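ABC transporter substrate-binding protein (Streptococcus pneumoniae, PDB 4OHN) binds histidine in the cleft between its two lobes and probably delivers it to the membrane components of an ABC uptake transporter. Local coordinates at residues 27-32 and 183-188; 38-43 and 61-66; 44-49 and 240-245. One frame throughout, in Å; residues are numbered along the deposited sequence.

Interaction 1: 27-32 and 183-188; sequences TFVPMG and ANYYLE. With HIS (histidine), chain B; ACT (acetate ion), chain C.
Pro30 lies over one face of the Tyr185 ring and makes the densest part of this contact. Its CB stands 3.7 Å from the ring centroid, 22° off the normal, which is a CH-pi contact displaced toward the rim, above CD2 and CG. Proline suits the place because its compact, puckered ring holds CB rigidly against the pi cloud; the peptide bond between Val29 and Pro30 is cis, and both residues point toward the helix. Tyr185 meets them because its CG lies anti to the backbone N (chi1 -175°), which brings the ring against Pro30 CB, antiparallel to the proline, and across Val29. Val29 comes to the same ring obliquely, its branched CB 3.6 Å from Tyr185 CD1. No hydrogen bond joins the two segments, so van der Waals contact and the CH-pi interaction carry the pairing.

Segment 27-32 belongs to the lobe that holds both chain ends and segment 183-188, part of helix 180-189, to the other, so the contact bridges the two lobes of a family 3 solute-binding protein, consistent with the closed, ligand-bound form. At the buried end, Phe28 lies flat against the bound histidine: imidazole CD2 is 3.5 Å above the plane of the phenyl ring, over its centre. Phe28 is also the centre of an inverse gamma turn, and its carbonyl O accepts from both Met31 N and Gly32 N, bonds that hold the loop's shape beside the ligand.

Contact is looser at Tyr186, where Val29 CG2 approaches only CB, at 4.1 Å, and the phenol leads away from the loop. There Tyr186 OH donates to OXT of an acetate ion at 2.7 Å; the ion, probably from the crystallisation liquor, is also bound by Tyr196 OH.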
loop_
_atom_site.group_PDB
_atom_site.type_symbol
_atom_site.label_atom_id
_atom_site.label_comp_id
_atom_site.label_asym_id
_atom_site.label_seq_id
_atom_site.Cartn_x
_atom_site.Cartn_y
_atom_site.Cartn_z
ATOM N N THR A 27 -9.362 1.218 3.043
ATOM C CA THR A 27 -9.796 1.434 1.670
ATOM C C THR A 27 -8.797 0.928 0.640
ATOM O O THR A 27 -9.076 1.017 -0.549
ATOM C CB THR A 27 -10.048 2.922 1.366
ATOM O OG1 THR A 27 -8.827 3.686 1.357
ATOM C CG2 THR A 27 -11.013 3.549 2.326
ATOM N N PHE A 28 -7.635 0.413 1.057
ATOM C CA PHE A 28 -6.556 0.184 0.086
ATOM C C PHE A 28 -6.685 -1.164 -0.641
ATOM O O PHE A 28 -6.054 -2.158 -0.290
ATOM C CB PHE A 28 -5.189 0.360 0.733
ATOM C CG PHE A 28 -4.079 0.520 -0.287
ATOM C CD1 PHE A 28 -3.909 1.708 -0.952
ATOM C CD2 PHE A 28 -3.239 -0.525 -0.594
ATOM C CE1 PHE A 28 -2.921 1.864 -1.902
ATOM C CE2 PHE A 28 -2.242 -0.374 -1.548
ATOM C CZ PHE A 28 -2.089 0.828 -2.208
ATOM N N VAL A 29 -7.498 -1.170 -1.685
ATOM C CA VAL A 29 -7.686 -2.348 -2.517
ATOM C C VAL A 29 -6.449 -2.595 -3.365
ATOM O O VAL A 29 -5.726 -1.666 -3.711
ATOM C CB VAL A 29 -8.893 -2.208 -3.475
ATOM C CG1 VAL A 29 -10.191 -2.057 -2.720
ATOM C CG2 VAL A 29 -8.724 -1.019 -4.449
ATOM N N PRO A 30 -6.179 -3.853 -3.725
ATOM C CA PRO A 30 -6.820 -5.075 -3.257
ATOM C C PRO A 30 -6.090 -5.659 -2.051
ATOM O O PRO A 30 -6.190 -6.862 -1.813
ATOM C CB PRO A 30 -6.634 -6.002 -4.453
ATOM C CG PRO A 30 -5.278 -5.649 -4.945
ATOM C CD PRO A 30 -5.101 -4.154 -4.684
ATOM N N MET A 31 -5.366 -4.835 -1.297
ATOM C CA MET A 31 -4.474 -5.362 -0.262
ATOM C C MET A 31 -5.202 -5.625 1.044
ATOM O O MET A 31 -5.037 -6.688 1.655
ATOM C CB MET A 31 -3.308 -4.391 -0.047
ATOM C CG MET A 31 -2.556 -3.994 -1.343
ATOM S SD MET A 31 -2.037 -5.398 -2.379
ATOM C CE MET A 31 -0.702 -6.061 -1.372
ATOM N N GLY A 32 -5.994 -4.683 1.510
ATOM C CA GLY A 32 -6.757 -4.865 2.726
ATOM C C GLY A 32 -7.811 -3.792 2.783
ATOM O O GLY A 32 -7.478 -2.610 2.794
ATOM N N ALA A 183 -5.034 1.170 -8.554
ATOM C CA ALA A 183 -5.737 1.673 -9.724
ATOM C C ALA A 183 -6.281 0.540 -10.568
ATOM O O ALA A 183 -7.463 0.577 -10.961
ATOM C CB ALA A 183 -4.811 2.564 -10.549
ATOM N N ASN A 184 -5.460 -0.467 -10.849
ATOM C CA ASN A 184 -5.888 -1.590 -11.703
ATOM C C ASN A 184 -7.093 -2.306 -11.093
ATOM O O ASN A 184 -8.088 -2.572 -11.772
ATOM C CB ASN A 184 -4.760 -2.613 -11.879
ATOM C CG ASN A 184 -3.653 -2.154 -12.821
ATOM O OD1 ASN A 184 -3.824 -1.229 -13.603
ATOM N ND2 ASN A 184 -2.512 -2.847 -12.765
ATOM N N TYR A 185 -7.027 -2.624 -9.805
ATOM C CA TYR A 185 -8.106 -3.367 -9.179
ATOM C C TYR A 185 -9.381 -2.522 -9.071
ATOM O O TYR A 185 -10.483 -2.982 -9.399
ATOM C CB TYR A 185 -7.682 -3.877 -7.790
ATOM C CG TYR A 185 -8.719 -4.749 -7.142
ATOM C CD1 TYR A 185 -9.749 -4.194 -6.403
ATOM C CD2 TYR A 185 -8.674 -6.130 -7.280
ATOM C CE1 TYR A 185 -10.725 -4.968 -5.828
ATOM C CE2 TYR A 185 -9.634 -6.919 -6.705
ATOM C CZ TYR A 185 -10.654 -6.339 -5.967
ATOM O OH TYR A 185 -11.615 -7.138 -5.378
ATOM N N TYR A 186 -9.223 -1.300 -8.583
ATOM C CA TYR A 186 -10.361 -0.408 -8.394
ATOM C C TYR A 186 -11.107 -0.174 -9.696
ATOM O O TYR A 186 -12.336 -0.275 -9.758
ATOM C CB TYR A 186 -9.865 0.926 -7.848
ATOM C CG TYR A 186 -10.943 1.992 -7.781
ATOM C CD1 TYR A 186 -11.257 2.755 -8.890
ATOM C CD2 TYR A 186 -11.618 2.245 -6.613
ATOM C CE1 TYR A 186 -12.250 3.724 -8.849
ATOM C CE2 TYR A 186 -12.620 3.228 -6.554
ATOM C CZ TYR A 186 -12.924 3.954 -7.684
ATOM O OH TYR A 186 -13.905 4.926 -7.621
ATOM N N LEU A 187 -10.368 0.165 -10.741
ATOM C CA LEU A 187 -11.044 0.549 -11.983
ATOM C C LEU A 187 -11.780 -0.637 -12.578
ATOM O O LEU A 187 -12.905 -0.487 -13.099
ATOM C CB LEU A 187 -10.036 1.129 -12.961
ATOM C CG LEU A 187 -9.451 2.484 -12.551
ATOM C CD1 LEU A 187 -8.290 2.870 -13.463
ATOM C CD2 LEU A 187 -10.492 3.588 -12.552
ATOM N N GLU A 188 -11.194 -1.818 -12.489
ATOM C CA GLU A 188 -11.866 -3.017 -12.977
ATOM C C GLU A 188 -13.099 -3.344 -12.130
ATOM O O GLU A 188 -14.163 -3.662 -12.665
ATOM C CB GLU A 188 -10.908 -4.197 -13.035
ATOM C CG GLU A 188 -11.471 -5.394 -13.770
ATOM C CD GLU A 188 -10.408 -6.409 -14.146
ATOM O OE1 GLU A 188 -9.361 -6.465 -13.467
ATOM O OE2 GLU A 188 -10.621 -7.150 -15.130
HETATM N N HIS B . 1.916 2.194 -1.105
HETATM C CA HIS B . 1.568 3.513 -0.523
HETATM C C HIS B . 2.206 3.686 0.838
HETATM O O HIS B . 2.871 2.744 1.325
HETATM C CB HIS B . 0.043 3.772 -0.514
HETATM C CG HIS B . -0.764 3.081 0.546
HETATM N ND1 HIS B . -1.852 3.706 1.134
HETATM C CD2 HIS B . -0.736 1.827 1.060
HETATM C CE1 HIS B . -2.431 2.876 1.980
HETATM N NE2 HIS B . -1.778 1.725 1.950
HETATM O OXT HIS B . 2.044 4.786 1.407
HETATM C C ACT C . -14.176 6.646 -10.766
HETATM O O ACT C . -14.810 7.041 -11.775
HETATM O OXT ACT C . -14.789 5.883 -9.982
HETATM C CH3 ACT C . -12.764 7.071 -10.549
#

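Interaction 2: 38-43 and 61-66; sequences GSYAGF and WQPIDW. With HIS (histidine), chain B.
Tyr40 reaches across to Pro63 with its hydroxyl, OH standing 3.4 Å from Pro63 CG, while nearer its base the ring passes Trp61, with Tyr40 CD2 at 4.0 Å from Trp61 CB. The phenol crosses the pyrrolidine at about a right angle, and Pro63 CD approaches the ring obliquely. Trp61 offers only the root of its side chain, for the indole then runs back past the tyrosine in the opposite direction. Tyrosine suits this partly exposed site: its ring covers apolar carbon, and the long phenol spans strands whose nearest CA atoms, those of Tyr40 and Trp61, are 8.3 Å apart.

One shell out, Phe24 meets the rings of both Tyr40 and Trp61 edge-to-face and also touches Pro63. It comes from strand 19-24, which pairs in parallel with strand 58-63. Tyr40 itself lies on strand 40-41, an outer strand of the small antiparallel sheet 27-28/32-34/40-41, so the contact fastens that sheet to the edge of the main one in one lobe of the periplasmic-binding-protein fold. Beyond Tyr40, Gly42 occupies the N-cap position before helix 43-53; its backbone angles (phi 145°, psi 174°) would jam a CB against the preceding carbonyl O, which explains the glycine.

Farther along the other segment, the amide of Gln62 folds back, NE2 giving a nearly straight bond to Pro63 O (2.9 Å, 171°). The chain then turns into the ligand pocket, where Trp66 stacks nearly parallel on the imidazole face opposite Phe28, with imidazole CE1 3.3 Å above the indole, over its centre. Trp66 NE1 also donates to the ligand carboxylate oxygen OXT at 3.1 Å, so a single side chain provides both aromatic surface and an N-H. Lys69 makes a cation-pi contact with this indole and hydrogen-bonds to Trp66 O.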
loop_
_atom_site.group_PDB
_atom_site.type_symbol
_atom_site.label_atom_id
_atom_site.label_comp_id
_atom_site.label_asym_id
_atom_site.label_seq_id
_atom_site.Cartn_x
_atom_site.Cartn_y
_atom_site.Cartn_z
ATOM N N GLY A 38 -18.773 -4.928 5.193
ATOM C CA GLY A 38 -17.970 -4.312 6.237
ATOM C C GLY A 38 -16.845 -5.176 6.762
ATOM O O GLY A 38 -16.008 -4.704 7.527
ATOM N N SER A 39 -16.776 -6.440 6.353
ATOM C CA SER A 39 -15.670 -7.318 6.752
ATOM C C SER A 39 -14.426 -7.009 5.929
ATOM O O SER A 39 -14.519 -6.416 4.854
ATOM C CB SER A 39 -16.057 -8.786 6.582
ATOM O OG SER A 39 -16.159 -9.131 5.215
ATOM N N TYR A 40 -13.263 -7.365 6.435
ATOM C CA TYR A 40 -12.024 -7.023 5.769
ATOM C C TYR A 40 -11.528 -8.166 4.894
ATOM O O TYR A 40 -11.578 -9.327 5.297
ATOM C CB TYR A 40 -10.940 -6.657 6.786
ATOM C CG TYR A 40 -11.365 -5.574 7.743
ATOM C CD1 TYR A 40 -11.940 -4.390 7.289
ATOM C CD2 TYR A 40 -11.221 -5.745 9.105
ATOM C CE1 TYR A 40 -12.339 -3.395 8.176
ATOM C CE2 TYR A 40 -11.608 -4.766 9.997
ATOM C CZ TYR A 40 -12.174 -3.598 9.535
ATOM O OH TYR A 40 -12.567 -2.652 10.449
ATOM N N ALA A 41 -11.045 -7.829 3.715
ATOM C CA ALA A 41 -10.517 -8.813 2.766
ATOM C C ALA A 41 -9.366 -8.210 1.989
ATOM O O ALA A 41 -9.182 -6.994 1.967
ATOM C CB ALA A 41 -11.589 -9.279 1.797
ATOM N N GLY A 42 -8.599 -9.068 1.339
ATOM C CA GLY A 42 -7.562 -8.632 0.444
ATOM C C GLY A 42 -6.349 -9.530 0.457
ATOM O O GLY A 42 -6.234 -10.470 1.244
ATOM N N PHE A 43 -5.431 -9.237 -0.443
ATOM C CA PHE A 43 -4.185 -9.981 -0.545
ATOM C C PHE A 43 -3.419 -10.020 0.764
ATOM O O PHE A 43 -2.968 -11.087 1.199
ATOM C CB PHE A 43 -3.316 -9.411 -1.677
ATOM C CG PHE A 43 -2.009 -10.124 -1.856
ATOM C CD1 PHE A 43 -1.893 -11.121 -2.785
ATOM C CD2 PHE A 43 -0.896 -9.787 -1.099
ATOM C CE1 PHE A 43 -0.681 -11.799 -2.953
ATOM C CE2 PHE A 43 0.304 -10.462 -1.254
ATOM C CZ PHE A 43 0.408 -11.445 -2.199
ATOM N N TRP A 61 -7.088 -7.174 13.306
ATOM C CA TRP A 61 -7.010 -6.151 12.277
ATOM C C TRP A 61 -7.531 -4.835 12.813
ATOM O O TRP A 61 -8.674 -4.761 13.268
ATOM C CB TRP A 61 -7.822 -6.574 11.036
ATOM C CG TRP A 61 -7.179 -7.716 10.315
ATOM C CD1 TRP A 61 -7.544 -9.041 10.369
ATOM C CD2 TRP A 61 -6.025 -7.640 9.483
ATOM N NE1 TRP A 61 -6.681 -9.784 9.596
ATOM C CE2 TRP A 61 -5.737 -8.953 9.051
ATOM C CE3 TRP A 61 -5.204 -6.598 9.057
ATOM C CZ2 TRP A 61 -4.657 -9.245 8.231
ATOM C CZ3 TRP A 61 -4.134 -6.886 8.222
ATOM C CH2 TRP A 61 -3.875 -8.210 7.818
ATOM N N GLN A 62 -6.694 -3.807 12.736
ATOM C CA GLN A 62 -7.048 -2.488 13.231
ATOM C C GLN A 62 -6.999 -1.466 12.092
ATOM O O GLN A 62 -5.916 -1.096 11.638
ATOM C CB GLN A 62 -6.097 -2.065 14.345
ATOM C CG GLN A 62 -6.432 -0.691 14.931
ATOM C CD GLN A 62 -7.859 -0.613 15.444
ATOM O OE1 GLN A 62 -8.241 -1.316 16.395
ATOM N NE2 GLN A 62 -8.663 0.240 14.827
ATOM N N PRO A 63 -8.167 -1.026 11.601
ATOM C CA PRO A 63 -8.091 0.054 10.619
ATOM C C PRO A 63 -7.479 1.293 11.258
ATOM O O PRO A 63 -7.782 1.636 12.397
ATOM C CB PRO A 63 -9.554 0.280 10.211
ATOM C CG PRO A 63 -10.353 -0.233 11.354
ATOM C CD PRO A 63 -9.548 -1.365 11.968
ATOM N N ILE A 64 -6.618 1.977 10.513
ATOM C CA ILE A 64 -5.961 3.188 10.990
ATOM C C ILE A 64 -6.152 4.321 9.994
ATOM O O ILE A 64 -6.484 4.142 8.831
ATOM C CB ILE A 64 -4.433 2.975 11.216
ATOM C CG1 ILE A 64 -3.728 2.595 9.905
ATOM C CG2 ILE A 64 -4.189 1.932 12.305
ATOM C CD1 ILE A 64 -2.198 2.540 10.008
ATOM N N ASP A 65 -5.902 5.521 10.477
ATOM C CA ASP A 65 -5.727 6.680 9.641
ATOM C C ASP A 65 -4.313 6.563 9.053
ATOM O O ASP A 65 -3.331 6.524 9.794
ATOM C CB ASP A 65 -5.863 7.911 10.551
ATOM C CG ASP A 65 -5.590 9.202 9.865
ATOM O OD1 ASP A 65 -5.130 9.237 8.729
ATOM O OD2 ASP A 65 -5.888 10.242 10.511
ATOM N N TRP A 66 -4.213 6.465 7.739
ATOM C CA TRP A 66 -2.926 6.226 7.081
ATOM C C TRP A 66 -1.931 7.338 7.422
ATOM O O TRP A 66 -0.731 7.084 7.485
ATOM C CB TRP A 66 -3.097 6.042 5.575
ATOM C CG TRP A 66 -1.921 5.441 4.880
ATOM C CD1 TRP A 66 -1.148 6.024 3.917
ATOM C CD2 TRP A 66 -1.403 4.115 5.069
ATOM N NE1 TRP A 66 -0.160 5.150 3.512
ATOM C CE2 TRP A 66 -0.315 3.964 4.189
ATOM C CE3 TRP A 66 -1.758 3.048 5.890
ATOM C CZ2 TRP A 66 0.427 2.800 4.121
ATOM C CZ3 TRP A 66 -1.019 1.873 5.822
ATOM C CH2 TRP A 66 0.058 1.748 4.941
HETATM N N HIS B . 1.916 2.194 -1.105
HETATM C CA HIS B . 1.568 3.513 -0.523
HETATM C C HIS B . 2.206 3.686 0.838
HETATM O O HIS B . 2.871 2.744 1.325
HETATM C CB HIS B . 0.043 3.772 -0.514
HETATM C CG HIS B . -0.764 3.081 0.546
HETATM N ND1 HIS B . -1.852 3.706 1.134
HETATM C CD2 HIS B . -0.736 1.827 1.060
HETATM C CE1 HIS B . -2.431 2.876 1.980
HETATM N NE2 HIS B . -1.778 1.725 1.950
HETATM O OXT HIS B . 2.044 4.786 1.407
#

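Interaction 3: 44-49 and 240-245; sequences DIDLAT and SQKWFG
Asp46 OD2 is gripped by two donors from the opposing helix, Lys242 NZ and Trp243 NE1, each at 2.9 Å. The lysine forms a salt bridge on the syn side of the carboxylate, 16° out of its plane. Trp243 donates an almost straight N-H bond (173°) within its own ring plane, yet it reaches the oxygen from above the carboxylate, so the two donors use different directions around one atom. Aspartate suits the place because a short anionic side chain pointing at the other helix can take both donors on one oxygen, whereas Lys242 spans the gap with its chain extended beyond CG. The positive ammonium and the indole N-H would together be expected to stabilise the ionised acid.

Side-chain bonds thus tie helix 43-53 to helix 235-244, the last helix of the fold, on the surface of one lobe of the solute-binding protein. Around these polar bonds, Lys242 CG rests over one face of the Trp243 indole, 3.9 Å above its plane, so this methylene adds apolar cover. Asp46 also touches Ile239, one turn before Trp243 in helix 235-244, and Leu47 turns to Phe236 and to Phe227 and Leu230 of helix 217-232.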
loop_
_atom_site.group_PDB
_atom_site.type_symbol
_atom_site.label_atom_id
_atom_site.label_comp_id
_atom_site.label_asym_id
_atom_site.label_seq_id
_atom_site.Cartn_x
_atom_site.Cartn_y
_atom_site.Cartn_z
ATOM N N ASP A 44 -3.246 -8.866 1.393
ATOM C CA ASP A 44 -2.526 -8.817 2.655
ATOM C C ASP A 44 -3.308 -9.448 3.789
ATOM O O ASP A 44 -2.712 -10.015 4.699
ATOM C CB ASP A 44 -2.168 -7.380 3.036
ATOM C CG ASP A 44 -1.009 -6.819 2.229
ATOM O OD1 ASP A 44 -0.158 -7.587 1.714
ATOM O OD2 ASP A 44 -0.956 -5.566 2.131
ATOM N N ILE A 45 -4.634 -9.331 3.781
ATOM C CA ILE A 45 -5.437 -10.005 4.790
ATOM C C ILE A 45 -5.158 -11.509 4.706
ATOM O O ILE A 45 -4.861 -12.163 5.717
ATOM C CB ILE A 45 -6.949 -9.730 4.626
ATOM C CG1 ILE A 45 -7.260 -8.229 4.580
ATOM C CG2 ILE A 45 -7.721 -10.407 5.749
ATOM C CD1 ILE A 45 -6.813 -7.451 5.810
ATOM N N ASP A 46 -5.220 -12.056 3.502
ATOM C CA ASP A 46 -4.976 -13.477 3.306
ATOM C C ASP A 46 -3.527 -13.865 3.632
ATOM O O ASP A 46 -3.284 -14.886 4.294
ATOM C CB ASP A 46 -5.310 -13.856 1.850
ATOM C CG ASP A 46 -6.814 -13.845 1.551
ATOM O OD1 ASP A 46 -7.646 -13.749 2.479
ATOM O OD2 ASP A 46 -7.144 -13.950 0.354
ATOM N N LEU A 47 -2.583 -13.057 3.182
ATOM C CA LEU A 47 -1.173 -13.388 3.365
ATOM C C LEU A 47 -0.781 -13.319 4.843
ATOM O O LEU A 47 -0.141 -14.247 5.357
ATOM C CB LEU A 47 -0.280 -12.494 2.512
ATOM C CG LEU A 47 1.220 -12.801 2.593
ATOM C CD1 LEU A 47 1.529 -14.194 2.114
ATOM C CD2 LEU A 47 1.999 -11.772 1.775
ATOM N N ALA A 48 -1.175 -12.268 5.550
ATOM C CA ALA A 48 -0.846 -12.143 6.967
ATOM C C ALA A 48 -1.521 -13.239 7.779
ATOM O O ALA A 48 -0.950 -13.780 8.713
ATOM C CB ALA A 48 -1.260 -10.793 7.495
ATOM N N THR A 49 -2.760 -13.562 7.444
ATOM C CA THR A 49 -3.462 -14.656 8.128
ATOM C C THR A 49 -2.663 -15.954 7.982
ATOM O O THR A 49 -2.432 -16.681 8.960
ATOM C CB THR A 49 -4.902 -14.827 7.595
ATOM O OG1 THR A 49 -5.632 -13.628 7.842
ATOM C CG2 THR A 49 -5.616 -15.967 8.247
ATOM N N SER A 240 -2.076 -15.000 -4.635
ATOM C CA SER A 240 -1.703 -14.133 -5.740
ATOM C C SER A 240 -2.679 -14.256 -6.912
ATOM O O SER A 240 -3.115 -13.254 -7.498
ATOM C CB SER A 240 -0.256 -14.451 -6.147
ATOM O OG SER A 240 0.223 -13.563 -7.136
ATOM N N GLN A 241 -3.041 -15.489 -7.250
ATOM C CA GLN A 241 -3.964 -15.721 -8.352
ATOM C C GLN A 241 -5.338 -15.169 -8.023
ATOM O O GLN A 241 -6.020 -14.618 -8.894
ATOM C CB GLN A 241 -4.075 -17.214 -8.669
ATOM C CG GLN A 241 -2.863 -17.792 -9.391
ATOM C CD GLN A 241 -2.664 -17.203 -10.777
ATOM O OE1 GLN A 241 -3.627 -16.860 -11.464
ATOM N NE2 GLN A 241 -1.410 -17.077 -11.191
ATOM N N LYS A 242 -5.737 -15.315 -6.766
ATOM C CA LYS A 242 -7.048 -14.870 -6.320
ATOM C C LYS A 242 -7.202 -13.368 -6.522
ATOM O O LYS A 242 -8.230 -12.916 -7.019
ATOM C CB LYS A 242 -7.244 -15.241 -4.850
ATOM C CG LYS A 242 -8.503 -14.691 -4.211
ATOM C CD LYS A 242 -8.608 -15.138 -2.770
ATOM C CE LYS A 242 -9.744 -14.441 -2.047
ATOM N NZ LYS A 242 -9.730 -14.804 -0.602
ATOM N N TRP A 243 -6.189 -12.586 -6.155
ATOM C CA TRP A 243 -6.307 -11.131 -6.182
ATOM C C TRP A 243 -5.772 -10.474 -7.457
ATOM O O TRP A 243 -6.245 -9.387 -7.823
ATOM C CB TRP A 243 -5.632 -10.540 -4.928
ATOM C CG TRP A 243 -6.385 -10.941 -3.701
ATOM C CD1 TRP A 243 -6.042 -11.910 -2.792
ATOM C CD2 TRP A 243 -7.647 -10.420 -3.280
ATOM N NE1 TRP A 243 -7.009 -12.018 -1.830
ATOM C CE2 TRP A 243 -8.011 -11.118 -2.111
ATOM C CE3 TRP A 243 -8.515 -9.425 -3.783
ATOM C CZ2 TRP A 243 -9.195 -10.853 -1.430
ATOM C CZ3 TRP A 243 -9.707 -9.170 -3.109
ATOM C CH2 TRP A 243 -10.022 -9.874 -1.931
ATOM N N PHE A 244 -4.819 -11.116 -8.138
ATOM C CA PHE A 244 -4.115 -10.495 -9.268
ATOM C C PHE A 244 -4.197 -11.234 -10.590
ATOM O O PHE A 244 -3.861 -10.668 -11.624
ATOM C CB PHE A 244 -2.650 -10.294 -8.913
ATOM C CG PHE A 244 -2.450 -9.348 -7.794
ATOM C CD1 PHE A 244 -2.757 -8.014 -7.970
ATOM C CD2 PHE A 244 -2.008 -9.773 -6.565
ATOM C CE1 PHE A 244 -2.597 -7.122 -6.950
ATOM C CE2 PHE A 244 -1.850 -8.876 -5.531
ATOM C CZ PHE A 244 -2.150 -7.538 -5.738
ATOM N N GLY A 245 -4.625 -12.487 -10.568
ATOM C CA GLY A 245 -4.652 -13.291 -11.782
ATOM C C GLY A 245 -3.272 -13.579 -12.352
ATOM O O GLY A 245 -3.143 -13.890 -13.535
#

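How the interactions relate
The three contacts lie 12 to 14 Å apart, centre to centre. Interactions 2 and 3 share one lobe, while interaction 1 joins that lobe to the other. Segments 27-32, 38-43, 44-49 and 61-66 follow closely in sequence, but 183-188 and 240-245 come much later, so interaction 2 is nested within the loop closed by interaction 1 and interaction 3 crosses both. Probable backbone hydrogen bonds (Pro30 O to Phe43 N and Met31 O to Asp44 N, each 2.8 Å) connect the 27-32 loop to the start of helix 43-53. Phe28 of interaction 1 and Trp66 of interaction 2 hold the imidazole between them, while interaction 1 joins the lobes beside it.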